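Uncharacterized protein with ferredoxin-like fold (Deinococcus radiodurans, PDB 3E8O) is of unknown function but, as a dimeric member of the antibiotic biosynthesis monooxygenase family, probably acts as a small oxidoreductase. Local coordinates at residues G52-L57 against H73-G78; V20-T25 against L104-Y109; A34-L39 against K97-T102; L39-A44 against Y56-D61. All coordinates share one frame; numbering follows the deposited sequence. Where two conformers were deposited one is given.

Contact 1 of 4, residues G52-L57 against H73-G78; sequences GCLLYL and HWDNLG
Leu55 lies alongside His73 where strands 53-61 and 67-74 pair antiparallel, both side chains pointing the same way. Its CB begins the contact, 3.8 Å from His73 CB. CG stands anti to the backbone N (chi1 -173°), and from it CD2 reaches over the face of the imidazole, 3.7 Å from the ring centroid and only 10° off the normal, a CH-pi contact. A branched aliphatic suits this place because one methyl can cover a small ring. The ring also meets His23 of the second subunit edge-to-face.

A classic beta bulge shifts the register by one residue: Leu54 and Leu55 both face His73, whose O accepts from Leu54 N at 2.8 Å and, at a longer 3.2 Å, from Leu55 N. On the other side of the sheet Cys53 SG sits over the six-membered ring of Trp74, while Cys53 CB touches Trp74 CZ3 at 3.6 Å. The indole N-H turns elsewhere, to Glu72. Gly52, with a positive phi of 79° that glycine tolerates easily, presents its O to Asp75 N at 2.9 Å.

The chemistry is thus divided: backbone bonds fix the hairpin end, while a weakly polarised C-H and a soft, polarisable sulfur each lie over a face of an aromatic ring, the sulfur toward the rim.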
loop_
_atom_site.group_PDB
_atom_site.type_symbol
_atom_site.label_atom_id
_atom_site.label_comp_id
_atom_site.label_asym_id
_atom_site.label_seq_id
_atom_site.Cartn_x
_atom_site.Cartn_y
_atom_site.Cartn_z
ATOM N N GLY A 52 16.666 -1.340 -9.744
ATOM C CA GLY A 52 16.143 -2.208 -8.714
ATOM C C GLY A 52 14.761 -1.901 -8.210
ATOM O O GLY A 52 14.273 -2.629 -7.371
ATOM N N CYS A 53 14.131 -0.816 -8.695
ATOM C CA CYS A 53 12.787 -0.455 -8.251
ATOM C C CYS A 53 11.773 -1.265 -9.017
ATOM O O CYS A 53 11.570 -1.049 -10.228
ATOM C CB CYS A 53 12.507 1.039 -8.382
ATOM S SG CYS A 53 10.920 1.437 -7.684
ATOM N N LEU A 54 11.120 -2.183 -8.307
ATOM C CA LEU A 54 10.126 -3.058 -8.943
ATOM C C LEU A 54 8.705 -2.525 -8.797
ATOM O O LEU A 54 7.839 -2.822 -9.591
ATOM C CB LEU A 54 10.223 -4.453 -8.385
ATOM C CG LEU A 54 11.583 -5.152 -8.505
ATOM C CD1 LEU A 54 11.654 -6.450 -7.738
ATOM C CD2 LEU A 54 11.948 -5.323 -9.999
ATOM N N LEU A 55 8.495 -1.709 -7.786
ATOM C CA LEU A 55 7.176 -1.118 -7.523
ATOM C C LEU A 55 7.358 0.099 -6.629
ATOM O O LEU A 55 8.119 0.064 -5.671
ATOM C CB LEU A 55 6.269 -2.089 -6.777
ATOM C CG LEU A 55 4.809 -1.648 -6.602
ATOM C CD1 LEU A 55 4.055 -1.619 -7.929
ATOM C CD2 LEU A 55 4.128 -2.572 -5.597
ATOM N N TYR A 56 6.654 1.160 -6.940
ATOM C CA TYR A 56 6.606 2.360 -6.072
ATOM C C TYR A 56 5.261 3.025 -6.286
ATOM O O TYR A 56 4.995 3.608 -7.321
ATOM C CB TYR A 56 7.750 3.320 -6.384
ATOM C CG TYR A 56 8.010 4.328 -5.291
ATOM C CD1 TYR A 56 7.222 5.426 -5.134
ATOM C CD2 TYR A 56 9.121 4.224 -4.475
ATOM C CE1 TYR A 56 7.464 6.352 -4.140
ATOM C CE2 TYR A 56 9.385 5.145 -3.508
ATOM C CZ TYR A 56 8.564 6.226 -3.339
ATOM O OH TYR A 56 8.752 7.196 -2.383
ATOM N N LEU A 57 4.400 2.867 -5.304
ATOM C CA LEU A 57 3.054 3.414 -5.320
ATOM C C LEU A 57 2.835 4.359 -4.140
ATOM O O LEU A 57 3.256 4.111 -3.011
ATOM C CB LEU A 57 2.010 2.295 -5.189
ATOM C CG LEU A 57 1.986 1.221 -6.242
ATOM C CD1 LEU A 57 1.020 0.085 -5.835
ATOM C CD2 LEU A 57 1.637 1.793 -7.588
ATOM N N HIS A 73 8.587 -2.001 -3.673
ATOM C CA HIS A 73 9.256 -3.298 -3.812
ATOM C C HIS A 73 10.588 -3.060 -4.491
ATOM O O HIS A 73 10.654 -2.417 -5.524
ATOM C CB HIS A 73 8.457 -4.303 -4.654
ATOM C CG HIS A 73 7.149 -4.687 -4.072
ATOM N ND1 HIS A 73 6.284 -5.514 -4.752
ATOM C CD2 HIS A 73 6.535 -4.350 -2.909
ATOM C CE1 HIS A 73 5.205 -5.697 -4.007
ATOM N NE2 HIS A 73 5.325 -4.995 -2.893
ATOM N N TRP A 74 11.650 -3.524 -3.852
ATOM C CA TRP A 74 13.046 -3.392 -4.329
ATOM C C TRP A 74 13.632 -4.753 -4.571
ATOM O O TRP A 74 13.409 -5.697 -3.819
ATOM C CB TRP A 74 13.890 -2.633 -3.281
ATOM C CG TRP A 74 13.493 -1.181 -3.179
ATOM C CD1 TRP A 74 12.603 -0.636 -2.297
ATOM C CD2 TRP A 74 13.906 -0.121 -4.042
ATOM N NE1 TRP A 74 12.412 0.694 -2.582
ATOM C CE2 TRP A 74 13.215 1.044 -3.638
ATOM C CE3 TRP A 74 14.784 -0.042 -5.130
ATOM C CZ2 TRP A 74 13.362 2.250 -4.277
ATOM C CZ3 TRP A 74 14.923 1.173 -5.758
ATOM C CH2 TRP A 74 14.225 2.284 -5.342
ATOM N N ASP A 75 14.473 -4.847 -5.587
ATOM C CA ASP A 75 15.052 -6.142 -5.950
ATOM C C ASP A 75 15.871 -6.730 -4.826
ATOM O O ASP A 75 15.917 -7.912 -4.633
ATOM C CB ASP A 75 15.909 -6.013 -7.197
ATOM C CG ASP A 75 16.426 -7.317 -7.640
ATOM O OD1 ASP A 75 15.610 -8.148 -8.104
ATOM O OD2 ASP A 75 17.639 -7.536 -7.437
ATOM N N ASN A 76 16.568 -5.848 -4.103
ATOM C CA ASN A 76 17.407 -6.269 -2.986
ATOM C C ASN A 76 17.669 -5.084 -2.087
ATOM O O ASN A 76 17.391 -3.932 -2.428
ATOM C CB ASN A 76 18.696 -6.911 -3.476
ATOM C CG ASN A 76 19.457 -6.015 -4.414
ATOM O OD1 ASN A 76 20.020 -5.030 -3.998
ATOM N ND2 ASN A 76 19.399 -6.304 -5.710
ATOM N N LEU A 77 18.166 -5.392 -0.899
ATOM C CA LEU A 77 18.469 -4.371 0.095
ATOM C C LEU A 77 19.461 -3.343 -0.377
ATOM O O LEU A 77 19.322 -2.160 -0.097
ATOM C CB LEU A 77 18.972 -4.960 1.405
ATOM C CG LEU A 77 17.930 -5.480 2.356
ATOM C CD1 LEU A 77 18.606 -6.271 3.514
ATOM C CD2 LEU A 77 17.081 -4.347 2.917
ATOM N N GLY A 78 20.432 -3.792 -1.162
ATOM C CA GLY A 78 21.457 -2.885 -1.655
ATOM C C GLY A 78 20.865 -1.798 -2.558
ATOM O O GLY A 78 21.217 -0.611 -2.453
#

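Contact 2 of 4, residues V20-T25 against L104-Y109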
loop_
_atom_site.group_PDB
_atom_site.type_symbol
_atom_site.label_atom_id
_atom_site.label_comp_id
_atom_site.label_asym_id
_atom_site.label_seq_id
_atom_site.Cartn_x
_atom_site.Cartn_y
_atom_site.Cartn_z
ATOM N N VAL A 20 12.681 -6.944 -1.326
ATOM C CA VAL A 20 12.396 -6.190 -0.093
ATOM C C VAL A 20 11.135 -5.367 -0.308
ATOM O O VAL A 20 10.972 -4.709 -1.343
ATOM C CB VAL A 20 13.542 -5.221 0.258
ATOM C CG1 VAL A 20 13.268 -4.451 1.539
ATOM C CG2 VAL A 20 14.857 -6.010 0.355
ATOM N N ILE A 21 10.258 -5.407 0.682
ATOM C CA ILE A 21 9.026 -4.626 0.680
ATOM C C ILE A 21 9.151 -3.524 1.691
ATOM O O ILE A 21 9.529 -3.775 2.830
ATOM C CB ILE A 21 7.853 -5.498 1.068
ATOM C CG1 ILE A 21 7.605 -6.584 0.002
ATOM C CG2 ILE A 21 6.621 -4.621 1.350
ATOM C CD1 ILE A 21 6.548 -7.632 0.437
ATOM N N SER A 22 8.858 -2.303 1.263
ATOM C CA SER A 22 8.808 -1.135 2.182
ATOM C C SER A 22 7.370 -0.671 2.340
ATOM O O SER A 22 6.611 -0.601 1.357
ATOM C CB SER A 22 9.613 0.024 1.592
ATOM O OG SER A 22 9.869 1.067 2.522
ATOM N N HIS A 23 6.996 -0.324 3.568
ATOM C CA HIS A 23 5.670 0.236 3.908
ATOM C C HIS A 23 5.870 1.521 4.677
ATOM O O HIS A 23 6.546 1.550 5.712
ATOM C CB HIS A 23 4.862 -0.773 4.735
ATOM C CG HIS A 23 3.550 -0.257 5.222
ATOM N ND1 HIS A 23 2.530 0.077 4.362
ATOM C CD2 HIS A 23 3.127 0.086 6.469
ATOM C CE1 HIS A 23 1.502 0.529 5.068
ATOM N NE2 HIS A 23 1.842 0.539 6.352
ATOM N N GLY A 24 5.349 2.602 4.105
ATOM C CA GLY A 24 5.468 3.914 4.719
ATOM C C GLY A 24 4.145 4.588 4.851
ATOM O O GLY A 24 3.239 4.429 4.015
ATOM N N THR A 25 4.022 5.336 5.941
ATOM C CA THR A 25 2.832 6.130 6.186
ATOM C C THR A 25 3.256 7.551 6.596
ATOM O O THR A 25 4.318 7.781 7.179
ATOM C CB THR A 25 1.953 5.518 7.253
ATOM O OG1 THR A 25 2.685 5.361 8.486
ATOM C CG2 THR A 25 1.422 4.133 6.773
ATOM N N LEU A 104 6.211 10.952 8.929
ATOM C CA LEU A 104 6.607 9.891 8.016
ATOM C C LEU A 104 7.347 8.786 8.747
ATOM O O LEU A 104 8.332 9.026 9.431
ATOM C CB LEU A 104 7.532 10.444 6.919
ATOM C CG LEU A 104 8.152 9.455 5.912
ATOM C CD1 LEU A 104 7.140 8.663 5.119
ATOM C CD2 LEU A 104 9.163 10.131 4.961
ATOM N N LYS A 105 6.892 7.554 8.572
ATOM C CA LYS A 105 7.541 6.370 9.115
ATOM C C LYS A 105 7.587 5.304 8.052
ATOM O O LYS A 105 6.570 4.996 7.448
ATOM C CB LYS A 105 6.858 5.834 10.382
ATOM C CG LYS A 105 7.635 4.693 11.054
ATOM C CD LYS A 105 7.051 4.194 12.289
ATOM C CE LYS A 105 7.819 3.000 12.833
ATOM N NZ LYS A 105 9.200 3.366 13.285
ATOM N N ILE A 106 8.776 4.773 7.847
ATOM C CA ILE A 106 8.974 3.704 6.854
ATOM C C ILE A 106 9.696 2.534 7.487
ATOM O O ILE A 106 10.684 2.714 8.196
ATOM C CB ILE A 106 9.809 4.218 5.653
ATOM C CG1 ILE A 106 9.182 5.445 4.961
ATOM C CG2 ILE A 106 10.038 3.110 4.599
ATOM C CD1 ILE A 106 10.053 6.028 3.819
ATOM N N THR A 107 9.125 1.363 7.267
ATOM C CA THR A 107 9.704 0.076 7.733
ATOM C C THR A 107 9.747 -0.845 6.517
ATOM O O THR A 107 8.824 -0.871 5.747
ATOM C CB THR A 107 8.864 -0.547 8.880
ATOM O OG1 THR A 107 8.589 0.475 9.847
ATOM C CG2 THR A 107 9.609 -1.769 9.500
ATOM N N ALA A 108 10.838 -1.569 6.390
ATOM C CA ALA A 108 11.060 -2.512 5.281
ATOM C C ALA A 108 11.187 -3.917 5.833
ATOM O O ALA A 108 11.537 -4.116 6.997
ATOM C CB ALA A 108 12.280 -2.132 4.464
ATOM N N TYR A 109 10.980 -4.878 4.939
ATOM C CA TYR A 109 11.008 -6.306 5.302
ATOM C C TYR A 109 11.487 -7.099 4.109
ATOM O O TYR A 109 11.031 -6.877 3.000
ATOM C CB TYR A 109 9.592 -6.845 5.655
ATOM C CG TYR A 109 8.836 -6.014 6.658
ATOM C CD1 TYR A 109 8.107 -4.900 6.262
ATOM C CD2 TYR A 109 8.837 -6.342 7.994
ATOM C CE1 TYR A 109 7.433 -4.118 7.173
ATOM C CE2 TYR A 109 8.169 -5.559 8.912
ATOM C CZ TYR A 109 7.473 -4.440 8.503
ATOM O OH TYR A 109 6.793 -3.692 9.448
HETATM O O HOH W 1 6.007 1.334 8.400
#
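Val20 CG1 packs on Ala108 CB at 3.9 Å, on one face of the sheet where strands 20-27 and 105-110 run antiparallel, and Met80 of helix 77-84 covers both residues. Small or branched apolar groups suit a surface turned to helices. Further along this face Ser22 OG approaches the CG2 methyl of Ile106, so closely that the exact placing of the two atoms is doubtful. Gly24 has no side chain, and its CA lies 4.0 Å from Ile106 CG1, so the two strands come close here.

The ladder is regular. Ile21, His23 and Thr25 each exchange two backbone bonds with Tyr109, Thr107 and Lys105 respectively; His23 N to Thr107 O measures 2.9 Å and is nearly straight at 174°. On the opposite face a water donates to His23 O at 2.8 Å and lies 3.1 Å from Thr107 OG1, so a threonine hydroxyl finds a polar neighbour there. Ile106, Thr107 and Ala108 also pair with a strand of the second subunit, which continues the sheet.

One face is therefore largely apolar and the other mixed, as expected for the antiparallel sheet of a ferredoxin-like fold with helices on one side and a partner subunit on the other, consistent with the dimeric alpha-beta barrel clan.

Contact 3 of 4, residues A34-L39 against K97-T102; sequences AHLRQL and KHLNVT
Leu99 carries this contact, its two methyls splitting over the flank of helix 33-47. CD2 goes to the CB of His35, 3.6 Å away, the two side chains crossing at a slant. CD1 comes down on the helix backbone, 3.9 Å from Leu36 CA, and also approaches Leu36 CB at 4.1 Å and Leu39 CD2 at 4.2 Å. Thus one forked tip touches residues one turn apart, and leucine, whose two terminal methyls can touch separate neighbours, suits the place. Chi1 (-64°) sets CG of Leu99 anti to the carbonyl carbon, and from CG the two methyls reach the helix. Beside it Leu36 CD2 meets Val101 CG2 at 4.0 Å, the side chains crossing at about a right angle.

What positions Leu99 and Val101 is the end of helix 87-98. Asn100, at positive phi (50°), is the C-prime residue of a Schellman motif, with Val101 N bonded to Leu96 O and Asn100 N to Lys97 O. Leu96, on the same helix 87-98, packs on Leu36, Leu39 and Val101, and Leu26 of strand 20-27 touches both Leu36 and Val101.

No hydrogen bond links the two segments. This junction between helices of the ferredoxin-like fold holds mainly by apolar packing, buried at Leu36 and Val101 and open to solvent near His35, while the polar bonds of the helix end fix the backbone turn from which Leu99 and Val101 face the helix.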
loop_
_atom_site.group_PDB
_atom_site.type_symbol
_atom_site.label_atom_id
_atom_site.label_comp_id
_atom_site.label_asym_id
_atom_site.label_seq_id
_atom_site.Cartn_x
_atom_site.Cartn_y
_atom_site.Cartn_z
ATOM N N ALA A 34 -2.904 19.020 -0.522
ATOM C CA ALA A 34 -2.752 19.107 -1.991
ATOM C C ALA A 34 -1.262 19.144 -2.419
ATOM O O ALA A 34 -0.832 18.498 -3.377
ATOM C CB ALA A 34 -3.571 20.300 -2.576
ATOM N N HIS A 35 -0.477 19.909 -1.690
ATOM C CA HIS A 35 0.958 20.001 -1.931
ATOM C C HIS A 35 1.641 18.644 -1.709
ATOM O O HIS A 35 2.508 18.221 -2.468
ATOM C CB HIS A 35 1.612 21.092 -1.049
ATOM C CG HIS A 35 1.125 22.490 -1.349
ATOM N ND1 HIS A 35 0.837 23.409 -0.362
ATOM C CD2 HIS A 35 0.810 23.090 -2.521
ATOM C CE1 HIS A 35 0.395 24.527 -0.917
ATOM N NE2 HIS A 35 0.382 24.363 -2.225
ATOM N N LEU A 36 1.188 17.930 -0.683
ATOM C CA LEU A 36 1.817 16.636 -0.410
ATOM C C LEU A 36 1.482 15.604 -1.492
ATOM O O LEU A 36 2.329 14.811 -1.910
ATOM C CB LEU A 36 1.440 16.114 0.961
ATOM C CG LEU A 36 2.103 14.785 1.355
ATOM C CD1 LEU A 36 3.628 14.789 1.257
ATOM C CD2 LEU A 36 1.624 14.326 2.755
ATOM N N ARG A 37 0.264 15.675 -1.995
ATOM C CA ARG A 37 -0.124 14.734 -3.047
ATOM C C ARG A 37 0.741 14.952 -4.269
ATOM O O ARG A 37 1.196 14.033 -4.897
ATOM C CB ARG A 37 -1.619 14.842 -3.423
ATOM C CG ARG A 37 -2.565 14.449 -2.318
ATOM C CD ARG A 37 -4.020 14.478 -2.768
ATOM N NE ARG A 37 -4.930 14.312 -1.659
ATOM C CZ ARG A 37 -5.498 15.279 -0.953
ATOM N NH1 ARG A 37 -5.396 16.544 -1.310
ATOM N NH2 ARG A 37 -6.196 14.967 0.105
ATOM N N GLN A 38 0.932 16.216 -4.622
ATOM C CA GLN A 38 1.747 16.557 -5.775
ATOM C C GLN A 38 3.183 16.074 -5.606
ATOM O O GLN A 38 3.796 15.526 -6.512
ATOM C CB GLN A 38 1.709 18.082 -6.074
ATOM C CG GLN A 38 2.579 18.427 -7.278
ATOM C CD GLN A 38 2.773 19.881 -7.568
ATOM O OE1 GLN A 38 3.025 20.695 -6.679
ATOM N NE2 GLN A 38 2.714 20.209 -8.853
ATOM N N LEU A 39 3.712 16.295 -4.414
ATOM C CA LEU A 39 5.090 15.855 -4.088
ATOM C C LEU A 39 5.239 14.348 -4.181
ATOM O O LEU A 39 6.202 13.838 -4.748
ATOM C CB LEU A 39 5.467 16.339 -2.696
ATOM C CG LEU A 39 6.843 15.923 -2.167
ATOM C CD1 LEU A 39 7.994 16.401 -3.047
ATOM C CD2 LEU A 39 6.988 16.443 -0.709
ATOM N N LYS A 97 9.384 18.861 5.564
ATOM C CA LYS A 97 9.570 19.732 6.738
ATOM C C LYS A 97 8.782 20.985 6.534
ATOM O O LYS A 97 8.148 21.536 7.442
ATOM C CB LYS A 97 11.060 20.089 7.000
ATOM C CG LYS A 97 11.867 18.994 7.671
ATOM C CD LYS A 97 13.310 19.445 8.130
ATOM C CE LYS A 97 14.203 19.892 6.990
ATOM N NZ LYS A 97 15.652 20.168 7.395
ATOM N N HIS A 98 8.813 21.434 5.306
ATOM C CA HIS A 98 8.151 22.681 4.956
ATOM C C HIS A 98 6.647 22.618 4.806
ATOM O O HIS A 98 5.951 23.642 4.795
ATOM C CB HIS A 98 8.849 23.317 3.772
ATOM C CG HIS A 98 10.241 23.727 4.124
ATOM N ND1 HIS A 98 10.513 24.863 4.863
ATOM C CD2 HIS A 98 11.421 23.084 3.974
ATOM C CE1 HIS A 98 11.814 24.935 5.077
ATOM N NE2 HIS A 98 12.388 23.865 4.556
ATOM N N LEU A 99 6.155 21.390 4.700
ATOM C CA LEU A 99 4.732 21.127 4.655
ATOM C C LEU A 99 4.242 20.725 6.061
ATOM O O LEU A 99 3.078 20.313 6.265
ATOM C CB LEU A 99 4.410 20.011 3.627
ATOM C CG LEU A 99 4.715 20.283 2.156
ATOM C CD1 LEU A 99 4.346 19.046 1.346
ATOM C CD2 LEU A 99 3.935 21.515 1.681
ATOM N N ASN A 100 5.166 20.841 7.008
ATOM C CA ASN A 100 4.971 20.416 8.415
ATOM C C ASN A 100 4.442 19.003 8.510
ATOM O O ASN A 100 3.603 18.663 9.367
ATOM C CB ASN A 100 4.065 21.348 9.239
ATOM C CG ASN A 100 4.216 21.138 10.781
ATOM O OD1 ASN A 100 5.330 20.891 11.351
ATOM N ND2 ASN A 100 3.085 21.256 11.463
ATOM N N VAL A 101 4.949 18.180 7.592
ATOM C CA VAL A 101 4.669 16.729 7.632
ATOM C C VAL A 101 5.752 16.117 8.487
ATOM O O VAL A 101 6.909 16.064 8.081
ATOM C CB VAL A 101 4.678 16.083 6.242
ATOM C CG1 VAL A 101 4.608 14.536 6.361
ATOM C CG2 VAL A 101 3.557 16.687 5.391
ATOM N N THR A 102 5.373 15.683 9.679
ATOM C CA THR A 102 6.342 15.235 10.676
ATOM C C THR A 102 6.175 13.802 11.095
ATOM O O THR A 102 6.943 13.322 11.932
ATOM C CB THR A 102 6.245 16.067 11.969
ATOM O OG1 THR A 102 4.953 15.894 12.549
ATOM C CG2 THR A 102 6.499 17.519 11.663
#

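Contact 4 of 4, residues L39-A44 against Y56-D61; sequences LLVHIA and YLVSED
Ala44 packs on Tyr56, with Ala44 CA 3.5 Å and Ala44 CB 3.6 Å from Tyr56 CD1; the ring is met obliquely. Here segments 39-44 of the helix and 56-61 of the strand run nearly antiparallel (166°). A methyl side chain lets the tyrosine come right up to the helix backbone. CG of Tyr56 is anti to the backbone N (chi1 -162°), which starts the ring off toward the helix. At its far end Tyr56 OH lies 3.3 Å from Ile43 CG2 and is hydrogen-bonded to an unidentified bound molecule, probably from the crystallisation liquor.

The aliphatic contacts centre on Val58. Its CB meets Leu40 CB at 4.0 Å, the side chains crossing obliquely, and its CG2 touches Leu40 O at 3.6 Å, Ala44 CB at 4.0 Å and Val41 CG2 at 4.3 Å. Beta-branched valine suits a strand and here offers two methyls to one helical turn, CG1 lying 3.7 Å from Leu40 O. Beyond the contact, strand 53-61 pairs through Ser59, Glu60 and Asp61 with a strand of the second subunit, extending the sheet.

With no hydrogen bond between the segments, cohesion comes from buried hydrocarbon, while the phenol adds a polar tip at what may be a pocket, since a molecule is bound there.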
loop_
_atom_site.group_PDB
_atom_site.type_symbol
_atom_site.label_atom_id
_atom_site.label_comp_id
_atom_site.label_asym_id
_atom_site.label_seq_id
_atom_site.Cartn_x
_atom_site.Cartn_y
_atom_site.Cartn_z
ATOM N N LEU A 39 3.712 16.295 -4.414
ATOM C CA LEU A 39 5.090 15.855 -4.088
ATOM C C LEU A 39 5.239 14.348 -4.181
ATOM O O LEU A 39 6.202 13.838 -4.748
ATOM C CB LEU A 39 5.467 16.339 -2.696
ATOM C CG LEU A 39 6.843 15.923 -2.167
ATOM C CD1 LEU A 39 7.994 16.401 -3.047
ATOM C CD2 LEU A 39 6.988 16.443 -0.709
ATOM N N LEU A 40 4.251 13.631 -3.641
ATOM C CA LEU A 40 4.279 12.175 -3.649
ATOM C C LEU A 40 4.238 11.605 -5.082
ATOM O O LEU A 40 4.964 10.694 -5.427
ATOM C CB LEU A 40 3.171 11.580 -2.771
ATOM C CG LEU A 40 3.335 11.708 -1.261
ATOM C CD1 LEU A 40 2.053 11.329 -0.537
ATOM C CD2 LEU A 40 4.533 10.841 -0.775
ATOM N N VAL A 41 3.377 12.178 -5.906
ATOM C CA VAL A 41 3.255 11.724 -7.296
ATOM C C VAL A 41 4.582 11.970 -8.019
ATOM O O VAL A 41 5.041 11.132 -8.808
ATOM C CB VAL A 41 2.036 12.409 -7.975
ATOM C CG1 VAL A 41 2.072 12.227 -9.486
ATOM C CG2 VAL A 41 0.733 11.851 -7.363
ATOM N N HIS A 42 5.218 13.101 -7.718
ATOM C CA HIS A 42 6.499 13.456 -8.350
ATOM C C HIS A 42 7.592 12.478 -7.944
ATOM O O HIS A 42 8.342 11.969 -8.788
ATOM C CB HIS A 42 6.917 14.888 -8.039
ATOM C CG HIS A 42 8.257 15.252 -8.590
ATOM N ND1 HIS A 42 9.441 14.934 -7.948
ATOM C CD2 HIS A 42 8.603 15.881 -9.737
ATOM C CE1 HIS A 42 10.457 15.352 -8.686
ATOM N NE2 HIS A 42 9.974 15.931 -9.774
ATOM N N ILE A 43 7.653 12.197 -6.653
ATOM C CA ILE A 43 8.651 11.255 -6.090
ATOM C C ILE A 43 8.465 9.858 -6.699
ATOM O O ILE A 43 9.409 9.177 -7.070
ATOM C CB ILE A 43 8.555 11.193 -4.558
ATOM C CG1 ILE A 43 8.983 12.537 -3.932
ATOM C CG2 ILE A 43 9.403 10.048 -4.004
ATOM C CD1 ILE A 43 8.346 12.760 -2.481
ATOM N N ALA A 44 7.218 9.442 -6.834
ATOM C CA ALA A 44 6.932 8.126 -7.413
ATOM C C ALA A 44 7.376 8.022 -8.867
ATOM O O ALA A 44 7.947 7.026 -9.267
ATOM C CB ALA A 44 5.417 7.781 -7.246
ATOM N N TYR A 56 6.654 1.160 -6.940
ATOM C CA TYR A 56 6.606 2.360 -6.072
ATOM C C TYR A 56 5.261 3.025 -6.286
ATOM O O TYR A 56 4.995 3.608 -7.321
ATOM C CB TYR A 56 7.750 3.320 -6.384
ATOM C CG TYR A 56 8.010 4.328 -5.291
ATOM C CD1 TYR A 56 7.222 5.426 -5.134
ATOM C CD2 TYR A 56 9.121 4.224 -4.475
ATOM C CE1 TYR A 56 7.464 6.352 -4.140
ATOM C CE2 TYR A 56 9.385 5.145 -3.508
ATOM C CZ TYR A 56 8.564 6.226 -3.339
ATOM O OH TYR A 56 8.752 7.196 -2.383
ATOM N N LEU A 57 4.400 2.867 -5.304
ATOM C CA LEU A 57 3.054 3.414 -5.320
ATOM C C LEU A 57 2.835 4.359 -4.140
ATOM O O LEU A 57 3.256 4.111 -3.011
ATOM C CB LEU A 57 2.010 2.295 -5.189
ATOM C CG LEU A 57 1.986 1.221 -6.242
ATOM C CD1 LEU A 57 1.020 0.085 -5.835
ATOM C CD2 LEU A 57 1.637 1.793 -7.588
ATOM N N VAL A 58 2.170 5.463 -4.448
ATOM C CA VAL A 58 1.780 6.427 -3.454
ATOM C C VAL A 58 0.257 6.508 -3.481
ATOM O O VAL A 58 -0.352 6.593 -4.556
ATOM C CB VAL A 58 2.434 7.788 -3.658
ATOM C CG1 VAL A 58 3.952 7.700 -3.413
ATOM C CG2 VAL A 58 2.163 8.464 -5.087
ATOM N N SER A 59 -0.368 6.387 -2.316
ATOM C CA SER A 59 -1.841 6.253 -2.245
ATOM C C SER A 59 -2.395 6.955 -1.028
ATOM O O SER A 59 -1.679 7.259 -0.085
ATOM C CB SER A 59 -2.235 4.758 -2.298
ATOM O OG SER A 59 -1.735 4.028 -1.172
ATOM N N GLU A 60 -3.691 7.170 -1.058
ATOM C CA GLU A 60 -4.400 7.853 0.025
ATOM C C GLU A 60 -5.438 6.932 0.645
ATOM O O GLU A 60 -6.213 6.280 -0.044
ATOM C CB GLU A 60 -5.078 9.137 -0.485
ATOM C CG GLU A 60 -5.619 10.009 0.621
ATOM C CD GLU A 60 -6.014 11.411 0.179
ATOM O OE1 GLU A 60 -5.848 11.715 -1.013
ATOM O OE2 GLU A 60 -6.450 12.225 1.064
ATOM N N ASP A 61 -5.381 6.864 1.962
ATOM C CA ASP A 61 -6.217 5.995 2.780
ATOM C C ASP A 61 -7.681 6.358 2.589
ATOM O O ASP A 61 -8.062 7.502 2.894
ATOM C CB ASP A 61 -5.778 6.142 4.266
ATOM C CG ASP A 61 -6.418 5.116 5.182
ATOM O OD1 ASP A 61 -7.478 4.597 4.832
ATOM O OD2 ASP A 61 -5.851 4.893 6.262
#

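In the fold
From the N terminus, strand 20-27 opens contact 2, whose partner strand 105-110 lies near the other end of the chain, so it closes the longest loop and encloses the other three contacts. Inside it, contact 3 ties the early part of helix 33-47 to the end of helix 87-98. Nested within contact 3 are contact 4, which seats the same helix on strand 53-61, and contact 1, the hairpin with strand 67-74. Contact 4 ends on the strand where contact 1 begins, sharing Tyr56 and Leu57. Arg37 and Glu60 form a salt bridge between contacts 3 and 4. Together they join the antiparallel sheet of the ferredoxin-like fold to its helices.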